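Local coordinates for protein meso-diaminopimelate dehydrogenase (Clostridium tetani, PDB 3WGY) that catalyses, in its native form, the NADP-dependent oxidative deamination of meso-diaminopimelate, and here binds the oxo acid 4-methyl-2-oxovalerate as an engineered variant, at residues Cys201-Glu206 and Gln216-Met221. The protein carries 6 engineered substitutions. Sequence-based numbering, arbitrary orientation.
Sequences CYVVPE and QDIKTM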
# COMPACT_ATOMS: atom_id res chain seq x y z
N CYS B 201 -16.75 25.67 7.50
CA CYS B 201 -18.16 25.47 7.81
C CYS B 201 -19.01 26.22 6.80
O CYS B 201 -18.63 27.27 6.29
CB CYS B 201 -18.48 25.98 9.21
SG CYS B 201 -17.61 25.15 10.56
N TYR B 202 -20.18 25.65 6.51
CA TYR B 202 -21.13 26.28 5.61
C TYR B 202 -22.39 26.34 6.45
O TYR B 202 -22.97 25.31 6.79
CB TYR B 202 -21.33 25.43 4.35
CG TYR B 202 -20.09 25.37 3.49
CD1 TYR B 202 -19.04 24.50 3.79
CD2 TYR B 202 -19.95 26.22 2.38
CE1 TYR B 202 -17.88 24.47 3.01
CE2 TYR B 202 -18.81 26.21 1.60
CZ TYR B 202 -17.78 25.33 1.92
OH TYR B 202 -16.64 25.33 1.14
N VAL B 203 -22.79 27.55 6.79
CA VAL B 203 -23.93 27.75 7.66
C VAL B 203 -25.16 28.43 7.07
O VAL B 203 -25.05 29.36 6.27
CB VAL B 203 -23.50 28.56 8.91
CG1 VAL B 203 -24.71 28.92 9.77
CG2 VAL B 203 -22.48 27.76 9.71
N VAL B 204 -26.32 27.94 7.47
CA VAL B 204 -27.59 28.51 7.06
C VAL B 204 -28.02 29.26 8.33
O VAL B 204 -28.37 28.64 9.33
CB VAL B 204 -28.63 27.42 6.74
CG1 VAL B 204 -29.93 28.08 6.28
CG2 VAL B 204 -28.08 26.49 5.66
N PRO B 205 -27.97 30.59 8.30
CA PRO B 205 -28.35 31.42 9.45
C PRO B 205 -29.85 31.63 9.61
O PRO B 205 -30.59 31.57 8.63
CB PRO B 205 -27.64 32.73 9.15
CG PRO B 205 -27.86 32.85 7.67
CD PRO B 205 -27.55 31.44 7.16
N GLU B 206 -30.29 31.85 10.85
CA GLU B 206 -31.70 32.13 11.13
C GLU B 206 -31.89 33.54 10.59
O GLU B 206 -30.92 34.29 10.49
CB GLU B 206 -31.96 32.16 12.64
CG GLU B 206 -31.69 30.87 13.40
CD GLU B 206 -32.71 29.78 13.12
OE1 GLU B 206 -33.79 30.09 12.59
OE2 GLU B 206 -32.43 28.62 13.45
N GLN B 216 -17.74 33.98 15.00
CA GLN B 216 -16.83 33.96 16.13
C GLN B 216 -17.21 32.94 17.19
O GLN B 216 -16.36 32.44 17.92
CB GLN B 216 -16.71 35.37 16.72
CG GLN B 216 -16.22 36.40 15.69
CD GLN B 216 -14.88 36.02 15.08
OE1 GLN B 216 -13.87 35.92 15.78
NE2 GLN B 216 -14.86 35.81 13.77
N ASP B 217 -18.50 32.61 17.28
CA ASP B 217 -18.93 31.60 18.24
C ASP B 217 -18.45 30.23 17.77
O ASP B 217 -18.11 29.36 18.58
CB ASP B 217 -20.45 31.60 18.35
CG ASP B 217 -20.98 32.82 19.07
OD1 ASP B 217 -20.15 33.70 19.41
OD2 ASP B 217 -22.20 32.89 19.31
N ILE B 218 -18.41 30.05 16.45
CA ILE B 218 -17.95 28.80 15.87
C ILE B 218 -16.44 28.68 16.00
O ILE B 218 -15.92 27.68 16.49
CB ILE B 218 -18.36 28.69 14.38
CG1 ILE B 218 -19.88 28.49 14.27
CG2 ILE B 218 -17.65 27.52 13.71
CD1 ILE B 218 -20.40 28.47 12.85
N LYS B 219 -15.74 29.72 15.56
CA LYS B 219 -14.28 29.74 15.61
C LYS B 219 -13.68 29.55 17.01
O LYS B 219 -12.71 28.81 17.18
CB LYS B 219 -13.75 31.05 15.02
CG LYS B 219 -14.01 31.22 13.53
CD LYS B 219 -13.12 32.32 12.98
CE LYS B 219 -13.32 32.52 11.49
NZ LYS B 219 -12.17 33.21 10.87
N THR B 220 -14.25 30.22 18.01
CA THR B 220 -13.73 30.11 19.37
C THR B 220 -14.29 28.94 20.16
O THR B 220 -13.98 28.79 21.34
CB THR B 220 -14.00 31.40 20.18
OG1 THR B 220 -15.42 31.56 20.35
CG2 THR B 220 -13.44 32.62 19.46
N MET B 221 -15.10 28.11 19.52
CA MET B 221 -15.70 26.96 20.21
C MET B 221 -14.65 25.95 20.66
O MET B 221 -13.91 25.39 19.85
CB MET B 221 -16.70 26.25 19.31
CG MET B 221 -17.46 25.16 20.03
SD MET B 221 -18.58 24.29 18.94
CE MET B 221 -19.94 25.46 18.86
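Ile218 meets Cys201 and Val203 in a small, buried, wholly apolar contact between a helix and the strand that precedes it, the strand-helix half of the beta-alpha-beta crossover 197-205, 211-219, 230-234 in the C-terminal domain of the dehydrogenase. The case illustrates how one branched residue can bridge two strand positions. Cys201 and Val203 alternate with Tyr202, so both face the helix while the tyrosine lies on the other side of the sheet. Each takes one branch of the isoleucine: the methyl CG2 of Ile218 sits 3.9 Å from SG of Cys201, and the chain end CD1 of Ile218 lies 3.8 Å from CG2 of Val203. This division follows from the torsions of Ile218: chi1 -71° sets CG1 beside the backbone N and CG2 anti to it, and the extended chi2 of 176° carries CD1 to Val203, whose side chain runs alongside, pointing the opposite way. No hydrogen bond joins the two segments, and about 101 Å² is buried in all. Just beyond Ile218 the helix ends, where Thr220 turns its hydroxyl back so that OG1 donates to O of Gln216 at 2.8 Å, a carbonyl that also accepts from the backbone N of Thr220. Ile160 of helix 154-162 touches all three contact residues, Phe225 packs on Cys201, and strand 230-234, parallel to strand 197-205 and hydrogen-bonded to it, completes the unit and brings Val232 against Ile218.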